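Long-range contacts in diaminopimelate decarboxylase (Methanocaldococcus jannaschii, PDB 1TWI), which catalyses the pyridoxal-phosphate-dependent decarboxylation of meso-diaminopimelate to L-lysine, the last step of lysine biosynthesis by the diaminopimelate pathway: residues A[338-343]-A[380-385]; A[252-257]-A[296-301]; A[4-9]-A[34-39]. All coordinates share one frame; numbering follows the deposited sequence.

Contact 1. Residues A[338-343]-A[380-385]; sequences HIINCK and AIFDVG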
loop_
_atom_site.group_PDB
_atom_site.type_symbol
_atom_site.label_atom_id
_atom_site.label_comp_id
_atom_site.label_asym_id
_atom_site.label_seq_id
_atom_site.Cartn_x
_atom_site.Cartn_y
_atom_site.Cartn_z
ATOM N N HIS A 338 0.770 -10.274 16.656
ATOM C CA HIS A 338 1.537 -11.201 17.487
ATOM C C HIS A 338 2.537 -11.942 16.545
ATOM O O HIS A 338 2.211 -12.293 15.424
ATOM C CB HIS A 338 0.563 -12.197 18.117
ATOM C CG HIS A 338 1.212 -13.097 19.107
ATOM N ND1 HIS A 338 1.064 -14.473 19.073
ATOM C CD2 HIS A 338 2.047 -12.828 20.140
ATOM C CE1 HIS A 338 1.775 -15.016 20.054
ATOM N NE2 HIS A 338 2.387 -14.039 20.709
ATOM N N ILE A 339 3.754 -12.154 17.008
ATOM C CA ILE A 339 4.778 -12.794 16.201
ATOM C C ILE A 339 5.510 -13.818 17.070
ATOM O O ILE A 339 5.818 -13.520 18.216
ATOM C CB ILE A 339 5.821 -11.734 15.714
ATOM C CG1 ILE A 339 5.127 -10.708 14.793
ATOM C CG2 ILE A 339 7.012 -12.399 14.944
ATOM C CD1 ILE A 339 5.981 -9.442 14.524
ATOM N N ILE A 340 5.794 -15.004 16.525
ATOM C CA ILE A 340 6.542 -16.037 17.245
ATOM C C ILE A 340 7.578 -16.709 16.326
ATOM O O ILE A 340 7.555 -16.587 15.087
ATOM C CB ILE A 340 5.642 -17.212 17.715
ATOM C CG1 ILE A 340 5.113 -17.959 16.476
ATOM C CG2 ILE A 340 4.428 -16.696 18.601
ATOM C CD1 ILE A 340 4.194 -19.154 16.855
ATOM N N ASN A 341 8.489 -17.436 16.960
ATOM C CA ASN A 341 9.444 -18.239 16.232
ATOM C C ASN A 341 8.641 -19.530 16.068
ATOM O O ASN A 341 7.961 -19.963 17.000
ATOM C CB ASN A 341 10.663 -18.542 17.100
ATOM C CG ASN A 341 11.820 -19.122 16.299
ATOM O OD1 ASN A 341 11.613 -19.918 15.356
ATOM N ND2 ASN A 341 13.041 -18.742 16.675
ATOM N N CYS A 342 8.680 -20.144 14.898
ATOM C CA CYS A 342 7.977 -21.420 14.725
ATOM C C CYS A 342 8.645 -22.561 15.478
ATOM O O CYS A 342 8.073 -23.631 15.568
ATOM C CB CYS A 342 7.922 -21.818 13.242
ATOM S SG CYS A 342 6.675 -20.790 12.349
ATOM N N LYS A 343 9.855 -22.334 16.000
ATOM C CA LYS A 343 10.581 -23.380 16.732
ATOM C C LYS A 343 10.766 -22.956 18.176
ATOM O O LYS A 343 11.280 -21.873 18.428
ATOM C CB LYS A 343 11.982 -23.602 16.138
ATOM C CG LYS A 343 12.811 -24.756 16.804
ATOM C CD LYS A 343 12.212 -26.182 16.569
ATOM C CE LYS A 343 12.899 -27.271 17.477
ATOM N NZ LYS A 343 12.436 -27.114 18.913
ATOM N N ALA A 380 6.362 -16.641 12.413
ATOM C CA ALA A 380 4.977 -16.564 11.976
ATOM C C ALA A 380 4.368 -15.249 12.518
ATOM O O ALA A 380 4.435 -14.937 13.752
ATOM C CB ALA A 380 4.178 -17.770 12.510
ATOM N N ILE A 381 3.756 -14.487 11.620
ATOM C CA ILE A 381 3.108 -13.239 12.012
ATOM C C ILE A 381 1.642 -13.600 11.969
ATOM O O ILE A 381 1.083 -13.971 10.915
ATOM C CB ILE A 381 3.432 -12.125 10.977
ATOM C CG1 ILE A 381 4.961 -11.882 10.957
ATOM C CG2 ILE A 381 2.694 -10.788 11.362
ATOM C CD1 ILE A 381 5.445 -11.186 9.561
ATOM N N PHE A 382 0.994 -13.479 13.122
ATOM C CA PHE A 382 -0.418 -13.838 13.250
ATOM C C PHE A 382 -1.444 -12.849 12.724
ATOM O O PHE A 382 -1.192 -11.662 12.639
ATOM C CB PHE A 382 -0.802 -14.015 14.725
ATOM C CG PHE A 382 -0.370 -15.335 15.336
ATOM C CD1 PHE A 382 0.865 -15.909 14.995
ATOM C CD2 PHE A 382 -1.162 -15.948 16.295
ATOM C CE1 PHE A 382 1.298 -17.082 15.632
ATOM C CE2 PHE A 382 -0.750 -17.137 16.958
ATOM C CZ PHE A 382 0.483 -17.691 16.618
ATOM N N ASP A 383 -2.616 -13.394 12.409
ATOM C CA ASP A 383 -3.802 -12.611 12.121
ATOM C C ASP A 383 -3.638 -11.696 10.901
ATOM O O ASP A 383 -3.916 -10.505 10.955
ATOM C CB ASP A 383 -4.108 -11.802 13.389
ATOM C CG ASP A 383 -4.330 -12.702 14.611
ATOM O OD1 ASP A 383 -5.066 -13.710 14.462
ATOM O OD2 ASP A 383 -3.783 -12.432 15.709
ATOM N N VAL A 384 -3.195 -12.281 9.806
ATOM C CA VAL A 384 -3.004 -11.505 8.588
ATOM C C VAL A 384 -3.988 -11.951 7.504
ATOM O O VAL A 384 -3.761 -11.704 6.304
ATOM C CB VAL A 384 -1.596 -11.714 8.073
ATOM C CG1 VAL A 384 -0.549 -11.017 8.987
ATOM C CG2 VAL A 384 -1.307 -13.279 7.963
ATOM N N GLY A 385 -5.053 -12.669 7.886
ATOM C CA GLY A 385 -6.020 -13.099 6.860
ATOM C C GLY A 385 -6.855 -11.987 6.207
ATOM O O GLY A 385 -7.435 -12.178 5.141
HETATM O O HOH W 1 -2.014 -10.550 16.413
#

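Contact 2. Residues A[252-257]-A[296-301]; sequences GIPYYK and VATAGY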
loop_
_atom_site.group_PDB
_atom_site.type_symbol
_atom_site.label_atom_id
_atom_site.label_comp_id
_atom_site.label_asym_id
_atom_site.label_seq_id
_atom_site.Cartn_x
_atom_site.Cartn_y
_atom_site.Cartn_z
ATOM N N GLY A 252 -14.216 -6.021 15.891
ATOM C CA GLY A 252 -12.770 -6.151 16.032
ATOM C C GLY A 252 -12.316 -7.575 16.314
ATOM O O GLY A 252 -13.097 -8.358 16.823
ATOM N N ILE A 253 -11.082 -7.916 15.962
ATOM C CA ILE A 253 -10.595 -9.258 16.207
ATOM C C ILE A 253 -9.452 -9.158 17.247
ATOM O O ILE A 253 -8.851 -8.093 17.439
ATOM C CB ILE A 253 -10.118 -9.952 14.868
ATOM C CG1 ILE A 253 -8.860 -9.270 14.321
ATOM C CG2 ILE A 253 -11.265 -9.944 13.847
ATOM C CD1 ILE A 253 -7.517 -10.102 14.598
ATOM N N PRO A 254 -9.130 -10.267 17.924
ATOM C CA PRO A 254 -8.062 -10.158 18.935
ATOM C C PRO A 254 -6.585 -10.113 18.469
ATOM O O PRO A 254 -5.886 -11.123 18.531
ATOM C CB PRO A 254 -8.381 -11.349 19.882
ATOM C CG PRO A 254 -8.946 -12.429 18.919
ATOM C CD PRO A 254 -9.692 -11.634 17.832
ATOM N N TYR A 255 -6.115 -8.948 18.004
ATOM C CA TYR A 255 -4.738 -8.858 17.601
ATOM C C TYR A 255 -3.867 -9.030 18.859
ATOM O O TYR A 255 -2.852 -9.700 18.795
ATOM C CB TYR A 255 -4.434 -7.505 16.962
ATOM C CG TYR A 255 -4.975 -7.416 15.557
ATOM C CD1 TYR A 255 -4.413 -8.167 14.499
ATOM C CD2 TYR A 255 -6.081 -6.611 15.296
ATOM C CE1 TYR A 255 -4.960 -8.097 13.186
ATOM C CE2 TYR A 255 -6.652 -6.548 13.992
ATOM C CZ TYR A 255 -6.077 -7.287 12.953
ATOM O OH TYR A 255 -6.618 -7.164 11.680
ATOM N N TYR A 256 -4.253 -8.365 19.954
ATOM C CA TYR A 256 -3.598 -8.488 21.258
ATOM C C TYR A 256 -4.229 -9.747 21.866
ATOM O O TYR A 256 -5.425 -9.935 21.753
ATOM C CB TYR A 256 -3.904 -7.261 22.133
ATOM C CG TYR A 256 -2.945 -6.135 21.836
ATOM C CD1 TYR A 256 -1.635 -6.182 22.288
ATOM C CD2 TYR A 256 -3.346 -5.040 21.059
ATOM C CE1 TYR A 256 -0.755 -5.159 21.974
ATOM C CE2 TYR A 256 -2.467 -4.011 20.742
ATOM C CZ TYR A 256 -1.195 -4.077 21.200
ATOM O OH TYR A 256 -0.351 -3.043 20.916
ATOM N N LYS A 257 -3.425 -10.608 22.476
ATOM C CA LYS A 257 -3.908 -11.864 23.023
ATOM C C LYS A 257 -4.146 -11.937 24.551
ATOM O O LYS A 257 -4.598 -12.976 25.067
ATOM C CB LYS A 257 -2.923 -12.952 22.644
ATOM C CG LYS A 257 -2.475 -12.900 21.154
ATOM C CD LYS A 257 -3.680 -13.281 20.289
ATOM C CE LYS A 257 -3.323 -13.312 18.793
ATOM N NZ LYS A 257 -4.619 -13.341 18.065
ATOM N N VAL A 296 -12.143 -13.499 8.383
ATOM C CA VAL A 296 -10.909 -14.082 7.899
ATOM C C VAL A 296 -9.587 -13.744 8.565
ATOM O O VAL A 296 -8.623 -14.469 8.375
ATOM C CB VAL A 296 -10.764 -13.821 6.345
ATOM C CG1 VAL A 296 -11.992 -14.428 5.604
ATOM C CG2 VAL A 296 -10.688 -12.266 6.034
ATOM N N ALA A 297 -9.527 -12.666 9.343
ATOM C CA ALA A 297 -8.253 -12.265 9.896
ATOM C C ALA A 297 -7.516 -13.327 10.679
ATOM O O ALA A 297 -6.333 -13.562 10.420
ATOM C CB ALA A 297 -8.430 -10.982 10.819
ATOM N N THR A 298 -8.201 -13.938 11.650
ATOM C CA THR A 298 -7.540 -14.935 12.514
ATOM C C THR A 298 -7.207 -16.248 11.790
ATOM O O THR A 298 -6.563 -17.111 12.363
ATOM C CB THR A 298 -8.438 -15.292 13.750
ATOM O OG1 THR A 298 -9.683 -15.781 13.302
ATOM C CG2 THR A 298 -8.672 -14.054 14.619
ATOM N N ALA A 299 -7.674 -16.416 10.546
ATOM C CA ALA A 299 -7.373 -17.635 9.807
ATOM C C ALA A 299 -6.021 -17.528 9.052
ATOM O O ALA A 299 -5.510 -18.543 8.547
ATOM C CB ALA A 299 -8.508 -17.931 8.765
ATOM N N GLY A 300 -5.463 -16.330 8.989
ATOM C CA GLY A 300 -4.218 -16.123 8.218
ATOM C C GLY A 300 -2.933 -15.934 8.988
ATOM O O GLY A 300 -2.908 -15.215 9.999
ATOM N N TYR A 301 -1.865 -16.599 8.540
ATOM C CA TYR A 301 -0.562 -16.479 9.199
ATOM C C TYR A 301 0.424 -16.203 8.093
ATOM O O TYR A 301 0.278 -16.759 7.025
ATOM C CB TYR A 301 -0.179 -17.801 9.889
ATOM C CG TYR A 301 -1.220 -18.164 10.952
ATOM C CD1 TYR A 301 -2.420 -18.758 10.573
ATOM C CD2 TYR A 301 -1.038 -17.807 12.322
ATOM C CE1 TYR A 301 -3.432 -18.988 11.481
ATOM C CE2 TYR A 301 -2.063 -18.053 13.280
ATOM C CZ TYR A 301 -3.255 -18.639 12.832
ATOM O OH TYR A 301 -4.328 -18.840 13.677
#

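Contact 3. Residues A[4-9]-A[34-39]; sequences NDTVEI and VMSEEQ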
loop_
_atom_site.group_PDB
_atom_site.type_symbol
_atom_site.label_atom_id
_atom_site.label_comp_id
_atom_site.label_asym_id
_atom_site.label_seq_id
_atom_site.Cartn_x
_atom_site.Cartn_y
_atom_site.Cartn_z
ATOM N N ASN A 4 -7.064 -17.853 17.708
ATOM C CA ASN A 4 -6.332 -18.746 16.768
ATOM C C ASN A 4 -6.649 -20.156 17.213
ATOM O O ASN A 4 -5.877 -20.849 17.896
ATOM C CB ASN A 4 -4.859 -18.405 16.831
ATOM C CG ASN A 4 -4.622 -16.911 16.547
ATOM O OD1 ASN A 4 -4.804 -16.432 15.379
ATOM N ND2 ASN A 4 -4.253 -16.165 17.581
ATOM N N ASP A 5 -7.839 -20.567 16.840
ATOM C CA ASP A 5 -8.364 -21.850 17.311
ATOM C C ASP A 5 -7.809 -23.125 16.731
ATOM O O ASP A 5 -8.048 -24.227 17.281
ATOM C CB ASP A 5 -9.893 -21.845 17.138
ATOM C CG ASP A 5 -10.539 -20.636 17.797
ATOM O OD1 ASP A 5 -10.409 -20.532 19.058
ATOM O OD2 ASP A 5 -11.149 -19.803 17.053
ATOM N N THR A 6 -7.068 -23.007 15.632
ATOM C CA THR A 6 -6.601 -24.212 14.984
ATOM C C THR A 6 -5.119 -24.367 14.936
ATOM O O THR A 6 -4.619 -25.232 14.183
ATOM C CB THR A 6 -7.146 -24.281 13.545
ATOM O OG1 THR A 6 -6.508 -23.256 12.754
ATOM C CG2 THR A 6 -8.669 -24.045 13.534
ATOM N N VAL A 7 -4.398 -23.575 15.721
ATOM C CA VAL A 7 -2.948 -23.674 15.721
ATOM C C VAL A 7 -2.478 -24.211 17.035
ATOM O O VAL A 7 -3.209 -24.157 18.018
ATOM C CB VAL A 7 -2.250 -22.306 15.466
ATOM C CG1 VAL A 7 -2.809 -21.675 14.150
ATOM C CG2 VAL A 7 -2.455 -21.357 16.657
ATOM N N GLU A 8 -1.280 -24.772 17.065
ATOM C CA GLU A 8 -0.778 -25.303 18.343
ATOM C C GLU A 8 0.730 -25.460 18.281
ATOM O O GLU A 8 1.345 -25.346 17.221
ATOM C CB GLU A 8 -1.391 -26.683 18.632
ATOM C CG GLU A 8 -0.963 -27.743 17.646
ATOM C CD GLU A 8 -1.863 -29.012 17.670
ATOM O OE1 GLU A 8 -1.904 -29.731 18.717
ATOM O OE2 GLU A 8 -2.514 -29.295 16.632
ATOM N N ILE A 9 1.317 -25.738 19.434
ATOM C CA ILE A 9 2.743 -25.995 19.499
ATOM C C ILE A 9 2.712 -27.482 19.832
ATOM O O ILE A 9 2.015 -27.896 20.774
ATOM C CB ILE A 9 3.464 -25.234 20.660
ATOM C CG1 ILE A 9 3.500 -23.724 20.401
ATOM C CG2 ILE A 9 4.902 -25.750 20.810
ATOM C CD1 ILE A 9 4.141 -23.315 19.117
ATOM N N VAL A 34 -0.460 -18.502 5.012
ATOM C CA VAL A 34 -1.120 -19.802 5.219
ATOM C C VAL A 34 -2.544 -19.407 5.716
ATOM O O VAL A 34 -2.707 -18.680 6.723
ATOM C CB VAL A 34 -0.388 -20.643 6.313
ATOM C CG1 VAL A 34 -1.120 -22.031 6.561
ATOM C CG2 VAL A 34 1.084 -20.888 5.867
ATOM N N MET A 35 -3.565 -19.904 5.050
ATOM C CA MET A 35 -4.922 -19.597 5.439
ATOM C C MET A 35 -5.512 -20.877 5.954
ATOM O O MET A 35 -5.479 -21.883 5.233
ATOM C CB MET A 35 -5.736 -19.120 4.216
ATOM C CG MET A 35 -5.285 -17.712 3.723
ATOM S SD MET A 35 -5.614 -16.371 4.980
ATOM C CE MET A 35 -7.345 -16.260 4.945
ATOM N N SER A 36 -6.077 -20.848 7.167
ATOM C CA SER A 36 -6.702 -22.062 7.767
ATOM C C SER A 36 -8.173 -22.147 7.344
ATOM O O SER A 36 -9.014 -21.285 7.706
ATOM C CB SER A 36 -6.638 -22.010 9.315
ATOM O OG SER A 36 -7.456 -23.041 9.868
ATOM N N GLU A 37 -8.499 -23.185 6.577
ATOM C CA GLU A 37 -9.866 -23.352 6.130
ATOM C C GLU A 37 -10.772 -23.584 7.329
ATOM O O GLU A 37 -11.866 -23.030 7.397
ATOM C CB GLU A 37 -9.965 -24.551 5.179
ATOM C CG GLU A 37 -11.407 -24.879 4.757
ATOM C CD GLU A 37 -11.393 -26.017 3.753
ATOM O OE1 GLU A 37 -11.397 -25.750 2.544
ATOM O OE2 GLU A 37 -11.317 -27.185 4.157
ATOM N N GLU A 38 -10.342 -24.409 8.282
ATOM C CA GLU A 38 -11.204 -24.651 9.458
ATOM C C GLU A 38 -11.395 -23.359 10.291
ATOM O O GLU A 38 -12.467 -23.125 10.837
ATOM C CB GLU A 38 -10.583 -25.772 10.332
ATOM C CG GLU A 38 -11.338 -26.129 11.629
ATOM C CD GLU A 38 -12.748 -26.715 11.424
ATOM O OE1 GLU A 38 -13.083 -27.223 10.321
ATOM O OE2 GLU A 38 -13.522 -26.673 12.412
ATOM N N GLN A 39 -10.362 -22.538 10.444
ATOM C CA GLN A 39 -10.581 -21.316 11.212
ATOM C C GLN A 39 -11.679 -20.423 10.527
ATOM O O GLN A 39 -12.481 -19.759 11.214
ATOM C CB GLN A 39 -9.273 -20.496 11.328
ATOM C CG GLN A 39 -9.454 -19.262 12.208
ATOM C CD GLN A 39 -9.775 -19.672 13.651
ATOM O OE1 GLN A 39 -10.905 -19.469 14.163
ATOM N NE2 GLN A 39 -8.811 -20.298 14.292
#

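Contact 1. Residues A[338-343]-A[380-385]
An antiparallel strand pair of the mixed beta sheet joins these segments, with Ile339 facing Ile381 as the non-hydrogen-bonded pair and Ile340 facing Ala380 as the hydrogen-bonded pair. Residues 339-341 and 380-382 run nearly antiparallel, at 154°. Three backbone bonds hold them. Phe382 N donates to His338 O over 2.9 Å, nearly in line with the carbonyl. Ile340 and Ala380 exchange the other two, N to O in each direction. Between these, Ile339 CA makes a CA-H...O contact of 3.3 Å with Ala380 O. On one face of the sheet Ile339 and Ile381 lie side by side and point the same way, Ile339 CG1 4.0 Å from Ile381 CG1. Ile340 and Ala380 lie on the opposite face. Next to them the rings of His338 and Phe382 form a T-shaped pair with planes at 83°. His338 CG lies anti to the backbone N (chi1 -174°), and the imidazole turns its edge to Phe382. His338 ND1 sits 3.8 Å above the centre of the Phe382 ring and has no hydrogen-bonding partner in the model. Ile340 CD1 reaches the rim of the same phenyl ring, 3.8 Å from Phe382 CE1. Cys342 SG packs on the methyl of Ala380. One water accepts from His338 N and donates to Asp383 OD2, which also forms a salt bridge with Lys257. The pairing sets strand 339-341 beside strand 378-382, with the Ile381 side chain about 8 Å from that of Arg329, a probable substrate-binding residue. Strand 300-311 pairs with 378-382 as well. Phe14 of strand 13-16 touches Ile340, Ala380 and Phe382, while Phe364 packs against Ile339 and Ile381.

Contact 2. Residues A[252-257]-A[296-301]
No hydrogen bond crosses between Ile253 and Pro254 on one side and Ala297 and Thr298 on the other: this buried contact is made by a few apolar atoms. Ile253 supplies two of them, CG1 and CD1. Ile253 CG1 takes the position between the backbone N and the carbonyl carbon (chi1 68°) and lies 3.9 Å from Ala297 CB. Ile253 CD1 touches the same methyl and also reaches Thr298 CG2 at 4.1 Å. The Ile253 and Thr298 side chains slide past each other in opposite directions. Pro254 CD meets the same Thr298 methyl, its side chain crossing that of Thr298 at about a right angle. The threonine hydroxyl bonds instead to Asn43. Ile253 CD1 also sits 3.4 Å above the centre of the Tyr255 ring, so one methyl packs on both the phenol and segment 296-301. Pro254 is the centre of an inverse gamma turn, and Pro254 O accepts from Lys257 NZ at 2.6 Å. The contact borders the active site. Tyr255 OH bonds to Arg293, and its ring makes a cation-pi contact with Arg329; both arginines line the pocket of the bound lysine. Segment 252-257 belongs to the loop between strand 244-246 and helix 264-276. Segment 296-301 leads from helix 293-296 into strand 300-311, and Thr298 and Ala299 also touch Gln39 of helix 37-58.

Contact 3. Residues A[4-9]-A[34-39]
Thr6 lays its methyl and hydroxyl over the first turn of helix 37-58, touching Ser36, Glu38 and Gln39. Its side chain divides into an apolar and a polar branch. The methyl packs on the aliphatic part of Glu38, with Thr6 CG2 3.9 Å from Glu38 CG. Thr6 CG2 also comes within 3.8 Å of Gln39 N. The hydroxyl, between the backbone N and the carbonyl carbon (chi1 69°), donates from Thr6 OG1 to Ser36 OG over 3.0 Å. Ser36 is the N-cap of the helix. Ser36 OG accepts from Gln39 N at 3.0 Å, with an N-H...O angle of 161°. Asp17 OD2 is a further hydrogen-bonding partner of Ser36 OG. The capping oxygen therefore has three partners: a backbone N-H of the helix, the Thr6 hydroxyl and the Asp17 carboxylate. This joins the turn near the N-terminus of the chain to the start of the helix. Gln39 bends at its second torsion, and its carboxamide end lies beside Asp5. The Asp5 and Gln39 side chains cross at about a right angle, with the carboxylate and amide planes 46° apart. Asp5 OD2 has a clear partner in Arg46, with which it forms a salt bridge. Residues Asn4 to Val7 make a type I beta turn. Asp5 and Thr6, the two central residues of the turn, meet the start of the helix. Beyond Thr6 the chain enters strand 7-10, which pairs with strand 13-16. Strand 32-36, which leads into the capped helix, lies between strands 300-311 and 402-407 of the mixed sheet. At Glu37 the helix start reaches the second subunit, where Glu37 OE1 hydrogen-bonds to His432 of that subunit.

In the fold
The three contacts lie close together, with centres about 10 to 11 Å apart, and all reach the mixed beta sheet. Strand 300-311, entered from contact 2, neighbours both strand 378-382 of contact 1 and strand 32-36 of contact 3. Tyr301 and Val34 share a backbone hydrogen bond there. Along the chain they come in series: contact 3 closes first, then contact 2, then contact 1. Contact 2 brings a loop of the pyridoxal-binding barrel against the entry to strand 300-311, with the Ile253 side chain about 7 Å from a bound pyridoxal phosphate. Contact 1 lies within the mixed sheet, and contact 3 joins the N-terminal turn to helix 37-58.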